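Local coordinates for protein broad specificity aminotransferase (PDB 4WB0) that probably transfers amino groups between a broad range of amino acids and 2-oxo acids, such as aspartate and 2-oxoglutarate, using pyridoxal 5'-phosphate, at residues 38-44 / 378-382; 56-60 / 319-323; 345-351 / 404-409. One frame throughout, in Å; residues are numbered along the deposited sequence.

Contact 1 (38-44 / 378-382); sequences GPKANLV and NIFIT
A41 and N42 pair with I379 and F380 as a two-stranded parallel sheet. Both backbone groups of A41 are used, in the staggered way of parallel strands: A41 N gives its hydrogen to N378 O at 3.0 Å, and F380 N gives its own to A41 O at 2.9 Å. The third rung is less regular. L43 N reaches F380 O at 3.1 Å with an N-H...O angle of only 136°, where F380 sits at the centre of an inverse gamma turn. Two residues before F380, N378 ends helix 368-376 as the C-prime residue of a Schellman motif; asparagine suits this place because it tolerates positive phi (72°), and its ND2 adds a weak bond to P39 O. Joining residues from near the two ends of the chain in this way fits the small domain of a fold type I aminotransferase. On one face of the little sheet lie A41 and I379, set against helix 394-410. The I379 chain folds back at chi2 (-59°), bringing CD1 to 3.8 Å from A41 CB, and the small A41 side chain also touches T396 of that helix. The other face carries N42 and F380, both met by A33 of helix 25-35; F380 turns the edge of its ring to A41 O (CD2 at 3.5 Å) and to K40 CB. Just past the strand, V44 CG2 rests 3.9 Å from F380 CB.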
ATOM      1  N   GLY A  38     -10.120  27.145 -21.839  1.00 86.41           N
ATOM      2  CA  GLY A  38      -9.268  27.442 -22.987  1.00 81.17           C
ATOM      3  C   GLY A  38      -7.771  27.201 -22.784  1.00 72.42           C
ATOM      4  O   GLY A  38      -7.377  26.173 -22.226  1.00 67.80           O
ATOM      5  N   PRO A  39      -6.914  28.136 -23.249  1.00 68.82           N
ATOM      6  CA  PRO A  39      -5.465  27.957 -23.018  1.00 62.02           C
ATOM      7  C   PRO A  39      -5.139  28.003 -21.519  1.00 53.65           C
ATOM      8  O   PRO A  39      -5.648  28.861 -20.813  1.00 49.42           O
ATOM      9  CB  PRO A  39      -4.826  29.149 -23.756  1.00 64.34           C
ATOM     10  CG  PRO A  39      -5.924  29.718 -24.627  1.00 69.26           C
ATOM     11  CD  PRO A  39      -7.211  29.407 -23.931  1.00 71.31           C
ATOM     12  N   LYS A  40      -4.315  27.100 -21.034  1.00 52.65           N
ATOM     13  CA  LYS A  40      -4.077  27.046 -19.604  1.00 53.20           C
ATOM     14  C   LYS A  40      -2.747  26.434 -19.280  1.00 51.62           C
ATOM     15  O   LYS A  40      -2.130  25.794 -20.120  1.00 55.77           O
ATOM     16  CB  LYS A  40      -5.188  26.243 -18.921  1.00 56.06           C
ATOM     17  CG  LYS A  40      -5.263  24.764 -19.364  1.00 57.70           C
ATOM     18  CD  LYS A  40      -6.339  24.027 -18.551  1.00 56.72           C
ATOM     19  CE  LYS A  40      -6.892  22.792 -19.217  1.00 53.51           C
ATOM     20  NZ  LYS A  40      -5.973  21.663 -19.188  1.00 50.46           N
ATOM     21  N   ALA A  41      -2.345  26.584 -18.021  1.00 44.23           N
ATOM     22  CA  ALA A  41      -1.147  25.979 -17.507  1.00 39.41           C
ATOM     23  C   ALA A  41      -1.545  25.226 -16.217  1.00 39.18           C
ATOM     24  O   ALA A  41      -1.940  25.842 -15.202  1.00 39.61           O
ATOM     25  CB  ALA A  41      -0.087  27.035 -17.245  1.00 36.42           C
ATOM     26  N   ASN A  42      -1.521  23.908 -16.291  1.00 36.77           N
ATOM     27  CA  ASN A  42      -1.817  23.077 -15.131  1.00 35.72           C
ATOM     28  C   ASN A  42      -0.516  22.782 -14.428  1.00 32.10           C
ATOM     29  O   ASN A  42       0.200  21.832 -14.758  1.00 31.35           O
ATOM     30  CB  ASN A  42      -2.549  21.787 -15.538  1.00 39.29           C
ATOM     31  CG  ASN A  42      -2.920  20.903 -14.339  1.00 40.14           C
ATOM     32  OD1 ASN A  42      -2.491  21.150 -13.179  1.00 37.71           O
ATOM     33  ND2 ASN A  42      -3.707  19.844 -14.624  1.00 41.20           N
ATOM     34  N   LEU A  43      -0.206  23.608 -13.428  1.00 30.88           N
ATOM     35  CA  LEU A  43       1.100  23.556 -12.788  1.00 30.32           C
ATOM     36  C   LEU A  43       0.962  23.113 -11.323  1.00 31.29           C
ATOM     37  O   LEU A  43       1.760  23.519 -10.464  1.00 27.21           O
ATOM     38  CB  LEU A  43       1.774  24.949 -12.908  1.00 27.06           C
ATOM     39  CG  LEU A  43       1.767  25.591 -14.346  1.00 29.54           C
ATOM     40  CD1 LEU A  43       2.404  26.960 -14.374  1.00 30.10           C
ATOM     41  CD2 LEU A  43       2.501  24.699 -15.255  1.00 29.56           C
ATOM     42  N   VAL A  44      -0.080  22.334 -11.026  1.00 34.46           N
ATOM     43  CA  VAL A  44      -0.398  22.034  -9.611  1.00 36.22           C
ATOM     44  C   VAL A  44       0.475  20.934  -9.041  1.00 35.98           C
ATOM     45  O   VAL A  44       1.300  21.203  -8.183  1.00 36.63           O
ATOM     46  CB  VAL A  44      -1.860  21.673  -9.415  1.00 38.97           C
ATOM     47  CG1 VAL A  44      -2.190  21.436  -7.903  1.00 41.11           C
ATOM     48  CG2 VAL A  44      -2.711  22.818  -9.900  1.00 40.20           C
ATOM     49  N   ASN A 378      -6.407  31.047 -15.459  1.00 45.52           N
ATOM     50  CA  ASN A 378      -6.070  29.710 -15.980  1.00 46.18           C
ATOM     51  C   ASN A 378      -4.605  29.404 -15.868  1.00 44.70           C
ATOM     52  O   ASN A 378      -4.048  28.549 -16.592  1.00 42.38           O
ATOM     53  CB  ASN A 378      -6.525  29.560 -17.444  1.00 50.26           C
ATOM     54  CG  ASN A 378      -7.955  29.080 -17.577  1.00 52.94           C
ATOM     55  OD1 ASN A 378      -8.714  29.039 -16.614  1.00 53.16           O
ATOM     56  ND2 ASN A 378      -8.324  28.709 -18.798  1.00 54.34           N
ATOM     57  N   ILE A 379      -3.962  30.072 -14.921  1.00 45.17           N
ATOM     58  CA  ILE A 379      -2.605  29.707 -14.552  1.00 41.89           C
ATOM     59  C   ILE A 379      -2.696  29.040 -13.175  1.00 39.84           C
ATOM     60  O   ILE A 379      -2.810  29.719 -12.158  1.00 39.82           O
ATOM     61  CB  ILE A 379      -1.657  30.938 -14.539  1.00 44.60           C
ATOM     62  CG1 ILE A 379      -1.612  31.589 -15.921  1.00 47.58           C
ATOM     63  CG2 ILE A 379      -0.284  30.541 -14.125  1.00 42.33           C
ATOM     64  CD1 ILE A 379      -1.138  30.645 -17.062  1.00 50.19           C
ATOM     65  N   PHE A 380      -2.662  27.711 -13.153  1.00 37.93           N
ATOM     66  CA  PHE A 380      -2.989  26.993 -11.931  1.00 37.87           C
ATOM     67  C   PHE A 380      -1.755  26.686 -11.127  1.00 36.01           C
ATOM     68  O   PHE A 380      -1.108  25.662 -11.273  1.00 34.78           O
ATOM     69  CB  PHE A 380      -3.814  25.745 -12.269  1.00 39.73           C
ATOM     70  CG  PHE A 380      -5.126  26.105 -12.910  1.00 44.74           C
ATOM     71  CD1 PHE A 380      -6.194  26.524 -12.133  1.00 47.18           C
ATOM     72  CD2 PHE A 380      -5.260  26.104 -14.286  1.00 45.55           C
ATOM     73  CE1 PHE A 380      -7.387  26.880 -12.696  1.00 49.05           C
ATOM     74  CE2 PHE A 380      -6.457  26.462 -14.874  1.00 47.07           C
ATOM     75  CZ  PHE A 380      -7.528  26.857 -14.075  1.00 49.58           C
ATOM     76  N   ILE A 381      -1.431  27.652 -10.277  1.00 37.48           N
ATOM     77  CA  ILE A 381      -0.375  27.497  -9.281  1.00 35.53           C
ATOM     78  C   ILE A 381      -1.040  27.429  -7.930  1.00 36.40           C
ATOM     79  O   ILE A 381      -2.193  27.782  -7.811  1.00 38.75           O
ATOM     80  CB  ILE A 381       0.620  28.656  -9.326  1.00 36.50           C
ATOM     81  CG1 ILE A 381      -0.066  29.970  -8.948  1.00 39.51           C
ATOM     82  CG2 ILE A 381       1.208  28.754 -10.737  1.00 34.97           C
ATOM     83  CD1 ILE A 381       0.874  31.156  -8.879  1.00 40.08           C
ATOM     84  N   THR A 382      -0.323  26.982  -6.918  1.00 39.45           N
ATOM     85  CA  THR A 382      -0.959  26.762  -5.627  1.00 40.37           C
ATOM     86  C   THR A 382      -1.121  28.077  -4.945  1.00 41.67           C
ATOM     87  O   THR A 382      -0.509  29.069  -5.339  1.00 40.73           O
ATOM     88  CB  THR A 382      -0.151  25.833  -4.698  1.00 38.83           C
ATOM     89  OG1 THR A 382       1.051  26.498  -4.257  1.00 38.42           O
ATOM     90  CG2 THR A 382       0.182  24.549  -5.379  1.00 38.01           C
TER

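Contact 2 (56-60 / 319-323); sequences YPLRV and EWEAE
L58 stands at the N-cap position of helix 59-71 and brings that helix's first turn against the flank of helix 314-344, where the CA atoms of V60 and W320 come within 6.0 Å. E323 reaches across with CG anti to its backbone N (chi1 -169°) and an extended chain, presenting its carboxylate to the two leading amides. OE2 accepts from R59 N at 2.8 Å and OE1 from V60 N at 3.1 Å, each through its syn lone pair. A glutamate suits this place, since its negative charge would be stabilised by the amino end of the helix. R59 NH1 adds a salt bridge to OE2 at 3.2 Å, but by charge alone, as the oxygen lies well out of the guanidinium plane. Y56 puts its ring carbon CZ over a face of that guanidinium, toward its rim, and a water links Y56 OH to E323 O. Apolar contacts flank the carboxylate: L58 CD2 lies in the plane of the W320 ring, 3.6 Å from CD1 at its edge, and V60 CG1 lies against E319 CB, whose carboxylate pairs with K63. Beyond, the W320 indole, with NE1 hydrogen-bonded to N260 O, packs on L234 of helix 234-237 and on I310 and L311 of helix 301-312.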
ATOM      1  N   TYR A  56       4.843  11.855 -19.870  1.00 29.19           N
ATOM      2  CA  TYR A  56       6.062  11.396 -20.534  1.00 30.98           C
ATOM      3  C   TYR A  56       6.521  10.051 -19.947  1.00 29.72           C
ATOM      4  O   TYR A  56       7.380  10.024 -19.078  1.00 26.33           O
ATOM      5  CB  TYR A  56       7.151  12.478 -20.396  1.00 33.33           C
ATOM      6  CG  TYR A  56       8.506  12.105 -21.014  1.00 33.91           C
ATOM      7  CD1 TYR A  56       8.662  12.018 -22.379  1.00 37.91           C
ATOM      8  CD2 TYR A  56       9.601  11.799 -20.201  1.00 32.95           C
ATOM      9  CE1 TYR A  56       9.890  11.647 -22.949  1.00 40.33           C
ATOM     10  CE2 TYR A  56      10.821  11.401 -20.739  1.00 33.41           C
ATOM     11  CZ  TYR A  56      10.965  11.335 -22.109  1.00 39.83           C
ATOM     12  OH  TYR A  56      12.183  10.945 -22.647  1.00 42.95           O
ATOM     13  N   PRO A  57       5.877   8.940 -20.363  1.00 27.79           N
ATOM     14  CA  PRO A  57       6.395   7.626 -19.968  1.00 27.83           C
ATOM     15  C   PRO A  57       7.812   7.502 -20.534  1.00 28.88           C
ATOM     16  O   PRO A  57       8.008   7.782 -21.708  1.00 28.83           O
ATOM     17  CB  PRO A  57       5.417   6.618 -20.630  1.00 33.19           C
ATOM     18  CG  PRO A  57       4.224   7.407 -20.991  1.00 33.26           C
ATOM     19  CD  PRO A  57       4.710   8.825 -21.246  1.00 30.32           C
ATOM     20  N   LEU A  58       8.796   7.152 -19.715  1.00 27.21           N
ATOM     21  CA  LEU A  58      10.179   7.164 -20.150  1.00 27.33           C
ATOM     22  C   LEU A  58      10.441   6.039 -21.164  1.00 28.83           C
ATOM     23  O   LEU A  58       9.873   4.945 -21.099  1.00 29.57           O
ATOM     24  CB  LEU A  58      11.128   7.012 -18.962  1.00 28.78           C
ATOM     25  CG  LEU A  58      11.560   8.329 -18.289  1.00 29.17           C
ATOM     26  CD1 LEU A  58      10.354   8.996 -17.707  1.00 30.09           C
ATOM     27  CD2 LEU A  58      12.618   8.101 -17.182  1.00 26.14           C
ATOM     28  N   ARG A  59      11.333   6.337 -22.092  1.00 27.76           N
ATOM     29  CA  ARG A  59      11.690   5.365 -23.095  1.00 31.92           C
ATOM     30  C   ARG A  59      12.308   4.168 -22.452  1.00 29.28           C
ATOM     31  O   ARG A  59      12.036   3.054 -22.905  1.00 29.46           O
ATOM     32  CB  ARG A  59      12.675   5.920 -24.145  1.00 35.04           C
ATOM     33  CG  ARG A  59      12.137   7.112 -24.903  1.00 46.96           C
ATOM     34  CD  ARG A  59      13.235   7.742 -25.774  1.00 56.62           C
ATOM     35  NE  ARG A  59      12.990   9.173 -25.958  1.00 64.77           N
ATOM     36  CZ  ARG A  59      13.535  10.145 -25.234  1.00 66.77           C
ATOM     37  NH1 ARG A  59      14.402   9.873 -24.255  1.00 64.68           N
ATOM     38  NH2 ARG A  59      13.209  11.404 -25.503  1.00 70.60           N
ATOM     39  N   VAL A  60      13.082   4.346 -21.390  1.00 28.51           N
ATOM     40  CA  VAL A  60      13.675   3.146 -20.767  1.00 29.73           C
ATOM     41  C   VAL A  60      12.623   2.333 -20.015  1.00 28.30           C
ATOM     42  O   VAL A  60      12.733   1.107 -19.875  1.00 26.58           O
ATOM     43  CB  VAL A  60      14.802   3.458 -19.776  1.00 30.92           C
ATOM     44  CG1 VAL A  60      15.955   3.994 -20.441  1.00 30.81           C
ATOM     45  CG2 VAL A  60      14.317   4.463 -18.684  1.00 27.76           C
ATOM     46  N   GLU A 319      21.185   4.710 -20.162  1.00 25.59           N
ATOM     47  CA  GLU A 319      20.116   5.379 -20.904  1.00 28.74           C
ATOM     48  C   GLU A 319      19.182   6.155 -19.964  1.00 27.36           C
ATOM     49  O   GLU A 319      18.719   7.285 -20.272  1.00 24.74           O
ATOM     50  CB  GLU A 319      19.316   4.391 -21.729  1.00 31.68           C
ATOM     51  CG  GLU A 319      20.085   3.975 -22.972  1.00 41.15           C
ATOM     52  CD  GLU A 319      19.467   2.776 -23.693  1.00 47.54           C
ATOM     53  OE1 GLU A 319      20.157   2.156 -24.534  1.00 55.15           O
ATOM     54  OE2 GLU A 319      18.286   2.457 -23.410  1.00 44.78           O
ATOM     55  N   TRP A 320      18.864   5.551 -18.829  1.00 28.14           N
ATOM     56  CA  TRP A 320      17.987   6.228 -17.863  1.00 24.58           C
ATOM     57  C   TRP A 320      18.611   7.517 -17.370  1.00 23.80           C
ATOM     58  O   TRP A 320      17.969   8.556 -17.320  1.00 22.87           O
ATOM     59  CB  TRP A 320      17.690   5.336 -16.653  1.00 22.26           C
ATOM     60  CG  TRP A 320      16.861   6.035 -15.644  1.00 23.50           C
ATOM     61  CD1 TRP A 320      15.737   6.796 -15.874  1.00 24.95           C
ATOM     62  CD2 TRP A 320      17.072   6.044 -14.241  1.00 24.70           C
ATOM     63  NE1 TRP A 320      15.265   7.276 -14.683  1.00 25.35           N
ATOM     64  CE2 TRP A 320      16.071   6.831 -13.669  1.00 23.29           C
ATOM     65  CE3 TRP A 320      18.027   5.453 -13.414  1.00 25.05           C
ATOM     66  CZ2 TRP A 320      15.980   7.039 -12.292  1.00 24.15           C
ATOM     67  CZ3 TRP A 320      17.963   5.689 -12.058  1.00 27.90           C
ATOM     68  CH2 TRP A 320      16.939   6.455 -11.510  1.00 25.40           C
ATOM     69  N   GLU A 321      19.853   7.446 -16.939  1.00 24.13           N
ATOM     70  CA  GLU A 321      20.509   8.656 -16.454  1.00 27.15           C
ATOM     71  C   GLU A 321      20.555   9.757 -17.523  1.00 28.31           C
ATOM     72  O   GLU A 321      20.346  10.918 -17.212  1.00 26.27           O
ATOM     73  CB  GLU A 321      21.883   8.309 -15.907  1.00 28.94           C
ATOM     74  CG  GLU A 321      21.730   7.381 -14.661  1.00 26.85           C
ATOM     75  CD  GLU A 321      22.992   7.296 -13.775  1.00 35.72           C
ATOM     76  OE1 GLU A 321      23.263   6.234 -13.179  1.00 36.59           O
ATOM     77  OE2 GLU A 321      23.703   8.307 -13.641  1.00 39.34           O
ATOM     78  N   ALA A 322      20.736   9.406 -18.791  1.00 28.50           N
ATOM     79  CA  ALA A 322      20.725  10.422 -19.857  1.00 28.67           C
ATOM     80  C   ALA A 322      19.317  11.039 -20.037  1.00 27.75           C
ATOM     81  O   ALA A 322      19.167  12.256 -20.237  1.00 29.11           O
ATOM     82  CB  ALA A 322      21.234   9.799 -21.177  1.00 28.89           C
ATOM     83  N   GLU A 323      18.282  10.206 -19.943  1.00 26.10           N
ATOM     84  CA  GLU A 323      16.917  10.641 -20.067  1.00 27.43           C
ATOM     85  C   GLU A 323      16.525  11.620 -18.921  1.00 30.19           C
ATOM     86  O   GLU A 323      15.910  12.671 -19.147  1.00 26.40           O
ATOM     87  CB  GLU A 323      16.031   9.395 -20.102  1.00 31.99           C
ATOM     88  CG  GLU A 323      14.642   9.621 -20.472  1.00 33.67           C
ATOM     89  CD  GLU A 323      13.916   8.396 -21.078  1.00 33.25           C
ATOM     90  OE1 GLU A 323      14.325   7.173 -20.909  1.00 30.72           O
ATOM     91  OE2 GLU A 323      12.869   8.696 -21.724  1.00 33.06           O
TER
HETATM   92  O   HOH W   1      14.103  12.932 -21.471  1.00 34.70           O

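Contact 3 (345-351 / 404-409); sequences LQTPGRW and INDAVR
T347 and R409 both give hydrogen bonds to the side-chain carbonyl of N405, and they reach it from opposite faces of its plane. T347 OG1 is 3.0 Å from N405 OD1, while R409 NE, one helical turn on, lies 2.8 Å away in a nearly straight bond (163°). The asparagine CG stands anti to its own backbone N (chi1 -179°), which points the amide at the loop. Two donors gripping one oxygen would limit the rotation of that amide, and the extended R409 chain then carries NH2 to L345 O at 2.8 Å, in the plane of that carbonyl though bent at the hydrogen (135°). Within the loop, W351 NE1 reaches P348 O from above the carbonyl plane. P348 CD lies over the centre of the R409 guanidinium at 3.9 Å, the puckered proline ring offering a CH2 group to the flat face of the cation. Among the apolar contacts, P348 CB meets V408 CG1, and the broad W351 indole slides past I404, whose CG2 is 3.7 Å from CH2, and meets V408 CG2 at its ring edge, with L366 touching both W351 and V408. L345 directly follows helix 314-344, and Q346 is the first residue to leave helical angles, in a Schellman motif. The positive charge of R409 would therefore probably be favourable here, donating to the L345 carbonyl at the carboxyl end of that helix.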
ATOM      1  N   LEU A 345       9.127  42.180 -19.561  1.00 47.08           N
ATOM      2  CA  LEU A 345       7.962  42.946 -19.117  1.00 47.76           C
ATOM      3  C   LEU A 345       8.329  43.941 -17.997  1.00 48.73           C
ATOM      4  O   LEU A 345       7.495  44.735 -17.562  1.00 51.37           O
ATOM      5  CB  LEU A 345       6.860  41.996 -18.649  1.00 47.60           C
ATOM      6  CG  LEU A 345       6.295  41.047 -19.723  1.00 45.37           C
ATOM      7  CD1 LEU A 345       5.605  39.817 -19.094  1.00 44.83           C
ATOM      8  CD2 LEU A 345       5.347  41.780 -20.653  1.00 47.22           C
ATOM      9  N   GLN A 346       9.569  43.897 -17.527  1.00 48.50           N
ATOM     10  CA  GLN A 346       9.989  44.735 -16.391  1.00 55.33           C
ATOM     11  C   GLN A 346       9.041  44.615 -15.191  1.00 52.00           C
ATOM     12  O   GLN A 346       8.696  45.616 -14.532  1.00 50.46           O
ATOM     13  CB  GLN A 346      10.102  46.194 -16.844  1.00 68.81           C
ATOM     14  CG  GLN A 346      11.100  46.370 -17.981  1.00 84.52           C
ATOM     15  CD  GLN A 346      10.978  47.711 -18.697  1.00 97.29           C
ATOM     16  OE1 GLN A 346      10.077  48.504 -18.419  1.00101.32           O
ATOM     17  NE2 GLN A 346      11.890  47.965 -19.630  1.00100.41           N
ATOM     18  N   THR A 347       8.612  43.386 -14.916  1.00 49.53           N
ATOM     19  CA  THR A 347       7.742  43.130 -13.779  1.00 50.44           C
ATOM     20  C   THR A 347       8.434  43.670 -12.515  1.00 52.97           C
ATOM     21  O   THR A 347       9.617  43.377 -12.307  1.00 51.33           O
ATOM     22  CB  THR A 347       7.450  41.621 -13.635  1.00 47.69           C
ATOM     23  OG1 THR A 347       6.979  41.110 -14.884  1.00 47.52           O
ATOM     24  CG2 THR A 347       6.387  41.398 -12.591  1.00 48.47           C
ATOM     25  N   PRO A 348       7.723  44.466 -11.683  1.00 57.26           N
ATOM     26  CA  PRO A 348       8.308  44.923 -10.411  1.00 54.96           C
ATOM     27  C   PRO A 348       8.839  43.815  -9.552  1.00 50.89           C
ATOM     28  O   PRO A 348       8.221  42.747  -9.470  1.00 48.82           O
ATOM     29  CB  PRO A 348       7.132  45.604  -9.704  1.00 57.33           C
ATOM     30  CG  PRO A 348       6.280  46.087 -10.787  1.00 62.21           C
ATOM     31  CD  PRO A 348       6.377  45.035 -11.875  1.00 61.73           C
ATOM     32  N   GLY A 349       9.988  44.058  -8.929  1.00 52.07           N
ATOM     33  CA  GLY A 349      10.575  43.125  -7.990  1.00 53.12           C
ATOM     34  C   GLY A 349      11.738  42.363  -8.588  1.00 53.15           C
ATOM     35  O   GLY A 349      12.068  42.565  -9.750  1.00 57.40           O
ATOM     36  N   ARG A 350      12.358  41.494  -7.793  1.00 51.21           N
ATOM     37  CA  ARG A 350      13.423  40.596  -8.263  1.00 50.69           C
ATOM     38  C   ARG A 350      12.874  39.201  -8.559  1.00 45.09           C
ATOM     39  O   ARG A 350      12.019  38.704  -7.824  1.00 43.28           O
ATOM     40  CB  ARG A 350      14.551  40.491  -7.225  1.00 58.38           C
ATOM     41  CG  ARG A 350      15.181  41.827  -6.840  1.00 71.58           C
ATOM     42  CD  ARG A 350      15.596  42.620  -8.067  1.00 83.23           C
ATOM     43  NE  ARG A 350      16.566  41.910  -8.898  1.00 90.90           N
ATOM     44  CZ  ARG A 350      17.195  42.451  -9.941  1.00 97.28           C
ATOM     45  NH1 ARG A 350      16.956  43.708 -10.289  1.00102.24           N
ATOM     46  NH2 ARG A 350      18.071  41.740 -10.639  1.00 96.45           N
ATOM     47  N   TRP A 351      13.397  38.576  -9.616  1.00 42.71           N
ATOM     48  CA  TRP A 351      12.872  37.301 -10.111  1.00 41.16           C
ATOM     49  C   TRP A 351      13.944  36.239 -10.332  1.00 40.32           C
ATOM     50  O   TRP A 351      13.659  35.162 -10.866  1.00 38.28           O
ATOM     51  CB  TRP A 351      12.069  37.549 -11.398  1.00 39.90           C
ATOM     52  CG  TRP A 351      10.893  38.381 -11.054  1.00 40.74           C
ATOM     53  CD1 TRP A 351      10.743  39.722 -11.257  1.00 42.40           C
ATOM     54  CD2 TRP A 351       9.717  37.941 -10.366  1.00 43.30           C
ATOM     55  NE1 TRP A 351       9.540  40.137 -10.746  1.00 45.10           N
ATOM     56  CE2 TRP A 351       8.900  39.063 -10.178  1.00 46.73           C
ATOM     57  CE3 TRP A 351       9.276  36.701  -9.887  1.00 42.25           C
ATOM     58  CZ2 TRP A 351       7.652  38.980  -9.543  1.00 49.34           C
ATOM     59  CZ3 TRP A 351       8.047  36.624  -9.258  1.00 43.56           C
ATOM     60  CH2 TRP A 351       7.254  37.752  -9.094  1.00 47.31           C
ATOM     61  N   ILE A 404       1.901  36.526 -14.152  1.00 42.25           N
ATOM     62  CA  ILE A 404       2.628  37.051 -12.980  1.00 39.35           C
ATOM     63  C   ILE A 404       2.734  38.558 -13.079  1.00 42.68           C
ATOM     64  O   ILE A 404       2.403  39.293 -12.131  1.00 46.35           O
ATOM     65  CB  ILE A 404       4.044  36.441 -12.864  1.00 37.93           C
ATOM     66  CG1 ILE A 404       3.926  34.980 -12.475  1.00 35.53           C
ATOM     67  CG2 ILE A 404       4.866  37.148 -11.800  1.00 40.08           C
ATOM     68  CD1 ILE A 404       5.212  34.148 -12.646  1.00 35.55           C
ATOM     69  N   ASN A 405       3.195  39.037 -14.224  1.00 42.11           N
ATOM     70  CA  ASN A 405       3.291  40.471 -14.460  1.00 47.17           C
ATOM     71  C   ASN A 405       1.967  41.196 -14.191  1.00 51.78           C
ATOM     72  O   ASN A 405       1.933  42.222 -13.506  1.00 49.66           O
ATOM     73  CB  ASN A 405       3.736  40.749 -15.901  1.00 46.24           C
ATOM     74  CG  ASN A 405       3.875  42.218 -16.189  1.00 49.11           C
ATOM     75  OD1 ASN A 405       4.701  42.900 -15.586  1.00 49.14           O
ATOM     76  ND2 ASN A 405       3.085  42.714 -17.139  1.00 48.86           N
ATOM     77  N   ASP A 406       0.877  40.656 -14.729  1.00 57.62           N
ATOM     78  CA  ASP A 406      -0.443  41.233 -14.492  1.00 63.83           C
ATOM     79  C   ASP A 406      -0.811  41.170 -13.013  1.00 64.32           C
ATOM     80  O   ASP A 406      -1.304  42.153 -12.456  1.00 70.64           O
ATOM     81  CB  ASP A 406      -1.526  40.517 -15.303  1.00 63.60           C
ATOM     82  CG  ASP A 406      -1.452  40.817 -16.779  1.00 61.79           C
ATOM     83  OD1 ASP A 406      -0.768  41.800 -17.156  1.00 60.73           O
ATOM     84  OD2 ASP A 406      -2.102  40.064 -17.554  1.00 60.19           O
ATOM     85  N   ALA A 407      -0.590  40.018 -12.378  1.00 54.05           N
ATOM     86  CA  ALA A 407      -1.015  39.870 -11.007  1.00 47.13           C
ATOM     87  C   ALA A 407      -0.297  40.893 -10.124  1.00 48.90           C
ATOM     88  O   ALA A 407      -0.924  41.573  -9.288  1.00 50.66           O
ATOM     89  CB  ALA A 407      -0.765  38.487 -10.520  1.00 42.83           C
ATOM     90  N   VAL A 408       1.001  41.041 -10.355  1.00 48.56           N
ATOM     91  CA  VAL A 408       1.837  41.898  -9.539  1.00 50.74           C
ATOM     92  C   VAL A 408       1.445  43.358  -9.733  1.00 56.13           C
ATOM     93  O   VAL A 408       1.314  44.119  -8.767  1.00 58.36           O
ATOM     94  CB  VAL A 408       3.330  41.689  -9.878  1.00 47.43           C
ATOM     95  CG1 VAL A 408       4.181  42.770  -9.223  1.00 48.58           C
ATOM     96  CG2 VAL A 408       3.771  40.355  -9.398  1.00 43.71           C
ATOM     97  N   ARG A 409       1.244  43.750 -10.982  1.00 56.58           N
ATOM     98  CA  ARG A 409       0.939  45.144 -11.274  1.00 59.32           C
ATOM     99  C   ARG A 409      -0.459  45.570 -10.829  1.00 60.80           C
ATOM    100  O   ARG A 409      -0.731  46.782 -10.721  1.00 60.87           O
ATOM    101  CB  ARG A 409       1.109  45.427 -12.769  1.00 60.49           C
ATOM    102  CG  ARG A 409       2.554  45.397 -13.215  1.00 60.87           C
ATOM    103  CD  ARG A 409       2.681  45.678 -14.689  1.00 61.32           C
ATOM    104  NE  ARG A 409       4.060  45.546 -15.172  1.00 59.72           N
ATOM    105  CZ  ARG A 409       4.936  46.547 -15.215  1.00 61.35           C
ATOM    106  NH1 ARG A 409       4.596  47.758 -14.770  1.00 64.37           N
ATOM    107  NH2 ARG A 409       6.156  46.342 -15.686  1.00 60.15           N
TER

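In the fold
Helix 314-344 runs from contact 2 to contact 3, and helix 394-410 joins contact 3 to contact 1. Contact 2 lies near the start of the first and contact 3 just past its end, their centres about 36 Å apart; helix 394-410 carries one segment of contact 3 and also covers the A41 and I379 face of contact 1, whose centre is about 18 Å from that of contact 3. Contact 1 relies mainly on backbone pairing between mostly buried residues. In contacts 2 and 3 polar side chains also reach backbone groups at helix ends, a glutamate at an amino end and an arginine at a carboxyl end. Contact 3 lies farthest from the chain's centre, with exposed Q346, P348 and R409.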